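Local structure of putative mannose-1-phosphate guanylyl transferase (2CU2) at residues 24-29 / 35-40; 153-158 / 162-167; 91-96 / 210-215; 266-269 / 273-276; 104-109 / 120-125. The protein probably transfers a guanylyl group from GTP to mannose 1-phosphate, forming GDP-mannose and pyrophosphate. One frame throughout, in Å; residues are numbered along the deposited sequence.

Interaction 1. Residues 24-29 / 35-40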
# COMPACT_ATOMS: atom_id res chain seq x y z
N ARG A 24 2.31 17.47 -11.51
CA ARG A 24 1.03 16.93 -11.95
C ARG A 24 -0.10 17.35 -11.02
O ARG A 24 -0.40 16.70 -10.03
CB ARG A 24 1.15 15.41 -11.98
CG ARG A 24 0.51 14.80 -13.23
CD ARG A 24 1.32 15.09 -14.49
NE ARG A 24 1.77 13.83 -15.11
CZ ARG A 24 2.68 13.92 -16.10
NH1 ARG A 24 3.14 15.10 -16.47
NH2 ARG A 24 3.12 12.81 -16.69
N PRO A 25 -0.69 18.52 -11.34
CA PRO A 25 -1.80 19.07 -10.59
C PRO A 25 -3.06 18.21 -10.73
O PRO A 25 -3.14 17.30 -11.54
CB PRO A 25 -2.07 20.49 -11.09
CG PRO A 25 -0.94 20.86 -12.06
CD PRO A 25 -0.35 19.42 -12.43
N LYS A 26 -4.06 18.53 -9.88
CA LYS A 26 -5.25 17.68 -9.78
C LYS A 26 -5.88 17.36 -11.15
O LYS A 26 -6.25 16.23 -11.44
CB LYS A 26 -6.27 18.39 -8.89
CG LYS A 26 -7.67 17.79 -9.01
CD LYS A 26 -8.49 17.95 -7.73
CE LYS A 26 -9.99 17.87 -7.98
NZ LYS A 26 -10.71 18.58 -6.92
N PRO A 27 -6.04 18.40 -11.98
CA PRO A 27 -6.75 18.27 -13.25
C PRO A 27 -6.11 17.25 -14.18
O PRO A 27 -6.69 16.81 -15.17
CB PRO A 27 -6.77 19.65 -13.91
CG PRO A 27 -6.32 20.68 -12.88
CD PRO A 27 -5.56 19.76 -11.81
N PHE A 28 -4.84 16.91 -13.88
CA PHE A 28 -4.12 16.02 -14.79
C PHE A 28 -3.96 14.59 -14.26
O PHE A 28 -3.06 13.85 -14.64
CB PHE A 28 -2.77 16.65 -15.12
CG PHE A 28 -2.95 18.04 -15.64
CD1 PHE A 28 -3.21 18.23 -17.00
CD2 PHE A 28 -2.79 19.12 -14.80
CE1 PHE A 28 -3.29 19.52 -17.50
CE2 PHE A 28 -2.88 20.41 -15.31
CZ PHE A 28 -3.13 20.61 -16.66
N LEU A 29 -4.86 14.21 -13.33
CA LEU A 29 -4.77 12.88 -12.75
C LEU A 29 -5.73 11.86 -13.37
O LEU A 29 -6.91 12.11 -13.56
CB LEU A 29 -5.06 13.05 -11.26
CG LEU A 29 -4.12 14.08 -10.61
CD1 LEU A 29 -4.43 14.29 -9.12
CD2 LEU A 29 -2.65 13.67 -10.69
N LYS A 35 -9.60 8.42 -17.18
CA LYS A 35 -9.51 9.75 -17.78
C LYS A 35 -9.00 10.78 -16.77
O LYS A 35 -9.30 10.74 -15.59
CB LYS A 35 -10.90 10.14 -18.27
CG LYS A 35 -11.26 9.47 -19.59
CD LYS A 35 -12.38 10.21 -20.33
CE LYS A 35 -13.32 9.26 -21.08
NZ LYS A 35 -14.67 9.82 -21.12
N THR A 36 -8.22 11.79 -17.24
CA THR A 36 -8.02 12.94 -16.36
C THR A 36 -9.28 13.81 -16.30
O THR A 36 -10.11 13.81 -17.20
CB THR A 36 -6.85 13.80 -16.84
OG1 THR A 36 -7.19 14.46 -18.07
CG2 THR A 36 -5.60 12.94 -17.06
N LEU A 37 -9.50 14.55 -15.23
CA LEU A 37 -10.70 15.35 -15.14
C LEU A 37 -10.73 16.44 -16.22
O LEU A 37 -11.81 16.80 -16.70
CB LEU A 37 -10.81 15.96 -13.74
CG LEU A 37 -11.02 14.89 -12.65
CD1 LEU A 37 -10.79 15.48 -11.27
CD2 LEU A 37 -12.43 14.31 -12.77
N LEU A 38 -9.57 16.95 -16.60
CA LEU A 38 -9.51 17.98 -17.64
C LEU A 38 -9.95 17.34 -18.95
O LEU A 38 -10.69 17.94 -19.73
CB LEU A 38 -8.09 18.54 -17.79
CG LEU A 38 -7.90 19.49 -18.98
CD1 LEU A 38 -8.87 20.66 -18.86
CD2 LEU A 38 -6.46 20.00 -19.03
N GLU A 39 -9.51 16.11 -19.17
CA GLU A 39 -9.86 15.37 -20.37
C GLU A 39 -11.38 15.24 -20.51
O GLU A 39 -11.95 15.54 -21.57
CB GLU A 39 -9.23 13.98 -20.32
CG GLU A 39 -9.20 13.23 -21.63
CD GLU A 39 -8.56 11.86 -21.50
OE1 GLU A 39 -7.66 11.68 -20.62
OE2 GLU A 39 -8.94 10.95 -22.27
N ALA A 40 -12.04 14.79 -19.45
CA ALA A 40 -13.49 14.62 -19.46
C ALA A 40 -14.20 15.97 -19.63
O ALA A 40 -15.25 16.05 -20.26
CB ALA A 40 -13.95 13.94 -18.16
O HOH W 1 -7.70 14.64 -12.88
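P27 and L29 turn their backbone oxygens on the first turn of helix 37-45, so the contact is a buried loop-to-helix-start junction, with the loop after strand 3-8 closing on the helix it precedes. A backbone hydrogen bond and a bridging water make its polar part. L38 N donates to P27 O at 3.2 Å (N-H...O 156°), and the donor lies in the carbonyl plane on a lone pair. The neighbouring amide, L37 N, is served by a water that accepts from it at 3.0 Å and donates to K26 O at 2.6 Å and to L29 O at 2.7 Å; one solvent molecule ties two loop carbonyls to the helix start. L29 O also receives the CA-H of T36, with T36 CA 3.1 Å away. T36 is the N-cap and forms a capping box with E39: E39 N donates to T36 OG1 at 3.1 Å, while the return bond from T36 N to E39 OE1 is weak. T36 OG1 has a further partner in Y69 OH. Residues 24-29, sequence RPKPFL, match the end of the glycine-rich signature loop of nucleotidyl transferases, whose lysine lies in a PKP stretch. Apolar contacts flank the bonds. With CG anti to the backbone N (chi1 173°), L38 brings CD2 to 3.6 Å from F28 CE1, the two side chains running side by side, and P27 CB lies over one face of the same ring, toward its rim. K26, extended, brushes L37 CD1 with its CE before NZ reaches D109 in a salt bridge and D255 O in a hydrogen bond.

Interaction 2. Residues 153-158 / 162-167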
# COMPACT_ATOMS: atom_id res chain seq x y z
N LEU A 153 -31.44 30.81 -3.12
CA LEU A 153 -32.28 30.95 -4.30
C LEU A 153 -33.54 31.78 -4.04
O LEU A 153 -34.20 31.61 -3.02
CB LEU A 153 -32.70 29.59 -4.82
CG LEU A 153 -31.63 28.61 -5.29
CD1 LEU A 153 -32.32 27.37 -5.85
CD2 LEU A 153 -30.74 29.26 -6.35
N GLY A 154 -33.85 32.67 -4.97
CA GLY A 154 -35.05 33.48 -4.85
C GLY A 154 -36.11 32.75 -5.67
O GLY A 154 -35.92 31.57 -5.98
N PRO A 155 -37.22 33.41 -6.03
CA PRO A 155 -38.25 32.73 -6.82
C PRO A 155 -37.76 32.33 -8.22
O PRO A 155 -36.84 32.95 -8.76
CB PRO A 155 -39.39 33.75 -6.86
CG PRO A 155 -38.66 35.05 -6.82
CD PRO A 155 -37.61 34.81 -5.76
N ARG A 156 -38.38 31.31 -8.79
CA ARG A 156 -38.02 30.83 -10.12
C ARG A 156 -38.61 31.71 -11.21
O ARG A 156 -39.77 32.11 -11.15
CB ARG A 156 -38.50 29.38 -10.30
CG ARG A 156 -38.20 28.79 -11.67
CD ARG A 156 -38.02 27.28 -11.62
NE ARG A 156 -37.62 26.75 -12.93
CZ ARG A 156 -36.92 25.63 -13.10
NH1 ARG A 156 -36.53 24.91 -12.06
NH2 ARG A 156 -36.59 25.24 -14.33
N GLU A 157 -37.79 32.01 -12.22
CA GLU A 157 -38.20 32.83 -13.35
C GLU A 157 -37.94 32.03 -14.62
O GLU A 157 -36.90 32.17 -15.26
CB GLU A 157 -37.38 34.12 -13.41
CG GLU A 157 -37.29 34.88 -12.10
CD GLU A 157 -36.27 36.01 -12.16
OE1 GLU A 157 -35.34 35.94 -12.99
OE2 GLU A 157 -36.41 36.97 -11.36
N GLY A 158 -38.89 31.17 -14.98
CA GLY A 158 -38.72 30.36 -16.17
C GLY A 158 -37.71 29.24 -15.96
O GLY A 158 -37.86 28.43 -15.05
N ARG A 162 -33.73 33.47 -9.37
CA ARG A 162 -32.95 34.66 -9.07
C ARG A 162 -31.98 34.38 -7.92
O ARG A 162 -32.36 33.99 -6.83
CB ARG A 162 -33.93 35.77 -8.67
CG ARG A 162 -33.23 37.08 -8.36
CD ARG A 162 -32.93 37.89 -9.62
NE ARG A 162 -31.92 38.93 -9.35
CZ ARG A 162 -32.35 40.21 -9.29
NH1 ARG A 162 -33.62 40.49 -9.49
NH2 ARG A 162 -31.47 41.18 -9.02
N GLY A 163 -30.68 34.55 -8.22
CA GLY A 163 -29.69 34.41 -7.15
C GLY A 163 -29.96 35.41 -6.03
O GLY A 163 -30.24 36.58 -6.25
N GLU A 164 -29.91 34.91 -4.79
CA GLU A 164 -30.25 35.78 -3.67
C GLU A 164 -29.20 35.77 -2.56
O GLU A 164 -29.45 36.13 -1.42
CB GLU A 164 -31.61 35.34 -3.12
CG GLU A 164 -32.77 36.05 -3.82
CD GLU A 164 -33.98 36.06 -2.90
OE1 GLU A 164 -33.82 35.81 -1.72
OE2 GLU A 164 -35.08 36.32 -3.39
N GLY A 165 -27.97 35.32 -2.90
CA GLY A 165 -26.89 35.39 -1.91
C GLY A 165 -25.93 34.20 -2.01
O GLY A 165 -26.30 33.10 -2.38
N PHE A 166 -24.66 34.55 -1.70
CA PHE A 166 -23.58 33.57 -1.72
C PHE A 166 -22.96 33.42 -0.33
O PHE A 166 -22.55 34.39 0.30
CB PHE A 166 -22.52 34.03 -2.72
CG PHE A 166 -22.95 33.71 -4.12
CD1 PHE A 166 -23.85 34.55 -4.77
CD2 PHE A 166 -22.40 32.63 -4.79
CE1 PHE A 166 -24.19 34.31 -6.09
CE2 PHE A 166 -22.74 32.39 -6.11
CZ PHE A 166 -23.63 33.23 -6.77
N VAL A 167 -22.94 32.17 0.15
CA VAL A 167 -22.35 31.91 1.45
C VAL A 167 -21.14 30.98 1.33
O VAL A 167 -21.16 29.98 0.62
CB VAL A 167 -23.41 31.27 2.35
CG1 VAL A 167 -24.51 32.29 2.67
CG2 VAL A 167 -24.03 30.07 1.66
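L153 faces G163 as a non-hydrogen-bonded antiparallel pair, their CA atoms 5.2 Å apart; its side chain points away from the partner strand and packs on V246 and L248 of strand 244-249. At G154 the backbone N donates to R162 O at 2.7 Å, in the carbonyl plane. Its CA lies under the E164 carboxylate, with OE2 3.2 Å from G154 CA. P155 O accepts from R162 N at 3.2 Å with an N-H...O angle of 164°. G154 and P155 therefore stand opposite the single residue R162, as in a beta bulge. P155 CD meets E164 OE2 at 3.8 Å, the side chains crossing at about a right angle. R156 points away from the partner strand, and its NE donates to G158 O just past the strand's end. E157 points back across: OE2 lies 3.9 Å from R162 CB, but 4.9 Å from R162 NH1, too far for a salt bridge. Each polar end has another partner, E157 OE1 taking W160 NE1 and R162 NH2 giving to E242 O. The segments run at 166° with a closest axis approach of 4.5 Å, the geometry of a surface-lying beta hairpin that joins strands 184-192 and 244-249 in the sheet of the transferase domain.

Interaction 3. Residues 91-96 / 210-215; sequences GVAEAL and EALERL
L212 is the bump of this contact, a single leucine set into a hollow on helix 83-98. The hollow is outlined by V92, A93 and L96, and L89 of the same helix closes it by also touching L212. These four stand at i, i+3, i+4 and i+7, the spacing of a knobs-into-holes pocket, and each branch of the leucine meets a different part of it. CD1 rests on the floor, 3.9 Å from A93 CA and 4.0 Å from A93 CB; the methyl side chain of A93 is small, which fits the close backbone approach of 6.4 Å between A93 CA and L212 CA. CD2 rests against two neighbours that lie side by side, 3.9 Å from V92 CG1 and 4.1 Å from L96 CD1. Both of these side chains cross L212 at about a right angle. The reach comes from chi1 of 172°, which swings CG opposite the backbone N and sends both methyls across the gap. No hydrogen bond crosses the contact; the segments meet through apolar packing. Around the knob, helix 194-204 adds further cover, M197 against V92 and A198 against L212. The segment axes approach to 10.0 Å and cross at -43°, helix-on-helix packing in the alpha layer of the alpha/beta nucleotidyl transferase domain.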
# COMPACT_ATOMS: atom_id res chain seq x y z
N GLY A 91 -9.31 35.69 -18.82
CA GLY A 91 -10.33 35.20 -19.73
C GLY A 91 -11.14 36.35 -20.33
O GLY A 91 -11.51 36.35 -21.50
N VAL A 92 -11.46 37.33 -19.47
CA VAL A 92 -12.24 38.47 -19.93
C VAL A 92 -11.47 39.30 -20.95
O VAL A 92 -12.00 39.79 -21.94
CB VAL A 92 -12.61 39.33 -18.72
CG1 VAL A 92 -13.27 40.63 -19.18
CG2 VAL A 92 -13.57 38.57 -17.82
N ALA A 93 -10.17 39.50 -20.65
CA ALA A 93 -9.33 40.26 -21.57
C ALA A 93 -9.38 39.68 -22.98
O ALA A 93 -9.48 40.39 -23.97
CB ALA A 93 -7.89 40.22 -21.04
N GLU A 94 -9.27 38.35 -23.05
CA GLU A 94 -9.28 37.69 -24.35
C GLU A 94 -10.64 37.80 -25.03
O GLU A 94 -10.77 38.12 -26.21
CB GLU A 94 -8.90 36.23 -24.15
CG GLU A 94 -7.42 36.04 -23.86
CD GLU A 94 -6.61 36.54 -25.04
OE1 GLU A 94 -6.86 36.09 -26.15
OE2 GLU A 94 -5.74 37.39 -24.83
N ALA A 95 -11.70 37.48 -24.25
CA ALA A 95 -13.05 37.55 -24.80
C ALA A 95 -13.35 38.92 -25.41
O ALA A 95 -13.94 39.05 -26.47
CB ALA A 95 -14.03 37.26 -23.67
N LEU A 96 -12.95 39.97 -24.66
CA LEU A 96 -13.24 41.32 -25.11
C LEU A 96 -12.65 41.61 -26.50
O LEU A 96 -13.35 42.00 -27.43
CB LEU A 96 -12.66 42.30 -24.09
CG LEU A 96 -13.57 42.48 -22.87
CD1 LEU A 96 -12.93 43.34 -21.78
CD2 LEU A 96 -14.90 43.14 -23.22
N GLU A 210 -8.67 47.85 -12.94
CA GLU A 210 -7.49 48.59 -13.40
C GLU A 210 -6.54 47.67 -14.18
O GLU A 210 -5.98 48.03 -15.21
CB GLU A 210 -6.77 49.18 -12.18
CG GLU A 210 -5.87 50.36 -12.55
CD GLU A 210 -5.27 50.96 -11.29
OE1 GLU A 210 -4.26 50.45 -10.82
OE2 GLU A 210 -5.79 51.96 -10.80
N ALA A 211 -6.34 46.46 -13.62
CA ALA A 211 -5.48 45.50 -14.30
C ALA A 211 -6.00 45.18 -15.70
O ALA A 211 -5.27 45.09 -16.68
CB ALA A 211 -5.41 44.23 -13.46
N LEU A 212 -7.33 44.97 -15.77
CA LEU A 212 -7.96 44.65 -17.05
C LEU A 212 -7.74 45.76 -18.09
O LEU A 212 -7.46 45.52 -19.26
CB LEU A 212 -9.45 44.45 -16.81
CG LEU A 212 -10.26 44.30 -18.11
CD1 LEU A 212 -9.75 43.18 -19.01
CD2 LEU A 212 -11.73 43.99 -17.87
N GLU A 213 -7.92 47.03 -17.63
CA GLU A 213 -7.72 48.15 -18.55
C GLU A 213 -6.28 48.18 -19.09
O GLU A 213 -6.03 48.40 -20.26
CB GLU A 213 -8.03 49.48 -17.83
CG GLU A 213 -9.52 49.75 -17.63
CD GLU A 213 -10.18 50.13 -18.94
OE1 GLU A 213 -9.68 51.00 -19.63
OE2 GLU A 213 -11.26 49.60 -19.22
N ARG A 214 -5.32 47.98 -18.16
CA ARG A 214 -3.92 48.09 -18.57
C ARG A 214 -3.51 46.94 -19.49
O ARG A 214 -2.68 47.09 -20.38
CB ARG A 214 -3.06 48.09 -17.30
CG ARG A 214 -3.24 49.37 -16.48
CD ARG A 214 -2.03 49.65 -15.59
NE ARG A 214 -2.01 48.72 -14.45
CZ ARG A 214 -0.96 47.88 -14.37
NH1 ARG A 214 0.01 47.92 -15.27
NH2 ARG A 214 -0.89 47.00 -13.36
N LEU A 215 -4.08 45.75 -19.23
CA LEU A 215 -3.75 44.61 -20.08
C LEU A 215 -4.16 44.85 -21.53
O LEU A 215 -3.41 44.63 -22.47
CB LEU A 215 -4.48 43.38 -19.52
CG LEU A 215 -3.73 42.75 -18.34
CD1 LEU A 215 -4.51 41.59 -17.72
CD2 LEU A 215 -2.36 42.19 -18.74

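Interaction 4. Residues 266-269 / 273-276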
# COMPACT_ATOMS: atom_id res chain seq x y z
N PHE A 266 -18.96 7.22 -7.34
CA PHE A 266 -19.47 5.96 -7.87
C PHE A 266 -20.99 5.83 -7.67
O PHE A 266 -21.71 5.25 -8.47
CB PHE A 266 -18.72 4.81 -7.17
CG PHE A 266 -17.55 4.32 -7.99
CD1 PHE A 266 -16.57 5.21 -8.41
CD2 PHE A 266 -17.46 2.98 -8.35
CE1 PHE A 266 -15.51 4.76 -9.19
CE2 PHE A 266 -16.40 2.54 -9.13
CZ PHE A 266 -15.42 3.43 -9.55
N SER A 267 -21.47 6.38 -6.53
CA SER A 267 -22.90 6.41 -6.26
C SER A 267 -23.54 5.02 -6.26
O SER A 267 -24.58 4.76 -6.85
CB SER A 267 -23.58 7.31 -7.30
OG SER A 267 -23.35 8.68 -6.95
N GLN A 268 -22.84 4.09 -5.58
CA GLN A 268 -23.40 2.75 -5.42
C GLN A 268 -23.72 2.44 -3.95
O GLN A 268 -23.75 3.32 -3.09
CB GLN A 268 -22.38 1.74 -5.96
CG GLN A 268 -20.98 1.97 -5.39
CD GLN A 268 -19.99 1.08 -6.10
OE1 GLN A 268 -19.98 0.94 -7.31
NE2 GLN A 268 -19.10 0.51 -5.28
N ASP A 269 -23.96 1.18 -3.60
CA ASP A 269 -24.18 0.85 -2.19
C ASP A 269 -22.87 1.15 -1.47
O ASP A 269 -21.80 0.69 -1.90
CB ASP A 269 -24.51 -0.63 -2.02
CG ASP A 269 -25.86 -1.00 -2.60
OD1 ASP A 269 -26.81 -0.21 -2.45
OD2 ASP A 269 -25.96 -2.09 -3.19
N ASN A 273 -17.06 -2.05 -2.41
CA ASN A 273 -15.76 -1.40 -2.56
C ASN A 273 -15.68 -0.60 -3.86
O ASN A 273 -16.35 -0.92 -4.84
CB ASN A 273 -14.63 -2.44 -2.51
CG ASN A 273 -14.56 -3.16 -1.17
OD1 ASN A 273 -14.55 -2.53 -0.11
ND2 ASN A 273 -14.50 -4.48 -1.21
N VAL A 274 -14.87 0.45 -3.84
CA VAL A 274 -14.68 1.31 -5.00
C VAL A 274 -13.23 1.18 -5.45
O VAL A 274 -12.31 1.43 -4.67
CB VAL A 274 -14.98 2.78 -4.65
CG1 VAL A 274 -14.58 3.68 -5.80
CG2 VAL A 274 -16.46 2.94 -4.34
N VAL A 275 -13.04 0.81 -6.71
CA VAL A 275 -11.70 0.62 -7.24
C VAL A 275 -11.41 1.43 -8.50
O VAL A 275 -12.24 1.48 -9.41
CB VAL A 275 -11.47 -0.86 -7.57
CG1 VAL A 275 -10.04 -1.07 -8.08
CG2 VAL A 275 -11.75 -1.71 -6.35
N LEU A 276 -10.25 2.08 -8.54
CA LEU A 276 -9.83 2.84 -9.71
C LEU A 276 -8.37 2.52 -9.97
O LEU A 276 -7.68 1.97 -9.11
CB LEU A 276 -10.00 4.35 -9.51
CG LEU A 276 -11.39 4.96 -9.70
CD1 LEU A 276 -11.25 6.48 -9.69
CD2 LEU A 276 -12.00 4.49 -11.04
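F266 and V274 meet ring face to methyl: V274 CG1 sits 3.5 Å from the centroid of the ring and only 8° off its normal, a CH-pi contact over the centre. Two torsions make it. The valine turns CG1 opposite its backbone N, while the phenylalanine holds chi1 at -97°, off the usual staggered value. At the ring edge L276 CD2 lies near the plane, 3.9 Å from F266 CZ; these two side chains slide past each other in opposite directions. F32 packs on both of them. The pairing joins the C-terminal end of helix 261-266 to strand 274-276, within this chain an outermost strand of the four-stranded sheet whose later part is assigned to the mannose-phosphate isomerase/GMP-like beta-helix family. S267, with positive phi, is where the chain leaves the helix. Beyond it Q268 has CG between the backbone N and carbonyl carbon, then runs extended, so that NE2 comes 3.1 Å from N273 O; at an N-H...O angle of 135° the bond is weak. Q268 NE2 approaches V274 CG2, at 3.7 Å, whereas OE1 lies in the plane of the F266 ring at its edge. The N273 amide is engaged outside the contact, OD1 with C289 N and ND2 with T286 O.

Interaction 5. Residues 104-109 / 120-125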
# COMPACT_ATOMS: atom_id res chain seq x y z
N LEU A 104 -18.04 31.79 -20.82
CA LEU A 104 -18.41 30.73 -19.91
C LEU A 104 -17.15 30.42 -19.10
O LEU A 104 -16.07 30.27 -19.65
CB LEU A 104 -18.85 29.52 -20.74
CG LEU A 104 -19.90 28.55 -20.22
CD1 LEU A 104 -21.05 29.29 -19.55
CD2 LEU A 104 -20.39 27.72 -21.40
N VAL A 105 -17.29 30.36 -17.78
CA VAL A 105 -16.15 30.07 -16.92
C VAL A 105 -16.40 28.77 -16.15
O VAL A 105 -17.40 28.63 -15.46
CB VAL A 105 -15.92 31.21 -15.90
CG1 VAL A 105 -14.89 30.78 -14.86
CG2 VAL A 105 -15.44 32.46 -16.62
N LEU A 106 -15.48 27.82 -16.28
CA LEU A 106 -15.65 26.55 -15.58
C LEU A 106 -14.36 25.89 -15.10
O LEU A 106 -13.31 26.01 -15.72
CB LEU A 106 -16.41 25.56 -16.47
CG LEU A 106 -15.85 25.38 -17.88
CD1 LEU A 106 -15.45 23.93 -18.11
CD2 LEU A 106 -16.91 25.80 -18.87
N PRO A 107 -14.45 25.18 -13.96
CA PRO A 107 -13.35 24.40 -13.40
C PRO A 107 -13.13 23.10 -14.17
O PRO A 107 -14.05 22.53 -14.76
CB PRO A 107 -13.69 24.11 -11.95
CG PRO A 107 -15.20 24.14 -11.83
CD PRO A 107 -15.62 25.02 -13.11
N ALA A 108 -11.87 22.65 -14.19
CA ALA A 108 -11.54 21.44 -14.92
C ALA A 108 -11.30 20.27 -13.97
O ALA A 108 -10.95 19.17 -14.37
CB ALA A 108 -10.29 21.71 -15.76
N ASP A 109 -11.45 20.54 -12.66
CA ASP A 109 -11.17 19.50 -11.69
C ASP A 109 -12.43 19.01 -10.98
O ASP A 109 -12.42 18.65 -9.81
CB ASP A 109 -10.14 20.03 -10.68
CG ASP A 109 -10.74 21.18 -9.87
OD1 ASP A 109 -11.32 22.08 -10.49
OD2 ASP A 109 -10.56 21.21 -8.66
N GLU A 120 -26.79 21.07 -21.41
CA GLU A 120 -28.10 21.71 -21.40
C GLU A 120 -28.15 22.79 -20.32
O GLU A 120 -28.72 23.86 -20.54
CB GLU A 120 -29.20 20.66 -21.21
CG GLU A 120 -29.47 19.88 -22.49
CD GLU A 120 -30.47 18.74 -22.31
OE1 GLU A 120 -30.90 18.49 -21.16
OE2 GLU A 120 -30.81 18.09 -23.32
N ALA A 121 -27.54 22.53 -19.17
CA ALA A 121 -27.51 23.51 -18.09
C ALA A 121 -26.69 24.74 -18.50
O ALA A 121 -27.08 25.88 -18.22
CB ALA A 121 -26.92 22.89 -16.83
N LEU A 122 -25.56 24.51 -19.15
CA LEU A 122 -24.70 25.61 -19.59
C LEU A 122 -25.39 26.43 -20.68
O LEU A 122 -25.29 27.66 -20.69
CB LEU A 122 -23.37 25.08 -20.11
CG LEU A 122 -22.34 24.66 -19.06
CD1 LEU A 122 -21.03 24.27 -19.74
CD2 LEU A 122 -22.10 25.82 -18.12
N ALA A 123 -26.07 25.75 -21.60
CA ALA A 123 -26.78 26.43 -22.68
C ALA A 123 -27.79 27.38 -22.05
O ALA A 123 -27.93 28.53 -22.48
CB ALA A 123 -27.49 25.42 -23.57
N THR A 124 -28.48 26.90 -21.03
CA THR A 124 -29.47 27.72 -20.35
C THR A 124 -28.83 28.90 -19.63
O THR A 124 -29.42 29.97 -19.53
CB THR A 124 -30.29 26.88 -19.36
OG1 THR A 124 -30.99 25.87 -20.09
CG2 THR A 124 -31.29 27.74 -18.61
N MET A 125 -27.61 28.71 -19.13
CA MET A 125 -26.91 29.78 -18.44
C MET A 125 -26.56 30.89 -19.42
O MET A 125 -26.67 32.08 -19.10
CB MET A 125 -25.65 29.24 -17.77
CG MET A 125 -25.90 28.57 -16.42
SD MET A 125 -24.41 27.87 -15.67
CE MET A 125 -23.37 29.33 -15.55
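L122 reaches from helix 115-128 across to strand 102-107 and chiefly meets L104. At its base, CB lies 4.2 Å from L104 CD2. The chain then turns at chi1 -78°, placing CG beside the backbone N and opposite the carbonyl carbon, and the two methyls part. CD1 touches L104 CD2 at 3.9 Å and, more loosely, L106 CD2 at 4.5 Å. CD2 takes the other branch of the same partner, L104 CD1 at 3.9 Å, with L104 CG behind it at 4.1 Å. The leucines therefore interlock methyl to methyl, crossing obliquely, with no hydrogen bond between the segments. Along the strand the side chains alternate: L104 and L106 point at the helix, while V105 between them points away from the helix and packs on L6 and M8 of strand 3-8. This is a helix covering one face of the central sheet of an alpha/beta nucleotidyl transferase domain of the GT-A clan, with strand 102-107 paired to 3-8 in parallel and to 184-192 in antiparallel fashion. L48 touches both L104 and L122, and V189 of strand 184-192 also packs on L122.

In the fold
From the N terminus, interaction 1 closes first, a short loop that brings the signature stretch 24-29 back onto the start of helix 37-45. Interaction 3 then opens at 91-96 and does not close until 210-215; within that long excursion lie interaction 5, pairing strand 102-107 with helix 115-128, and interaction 2, a hairpin on the same sheet. These two follow one another without crossing. Interaction 4 comes last, at the passage from the transferase helices to the C-terminal strands, about 43 Å centre to centre from interaction 3 and on the far side of the chain's centre. Interactions 1 and 5 touch directly, L37 and L38 packing against A108.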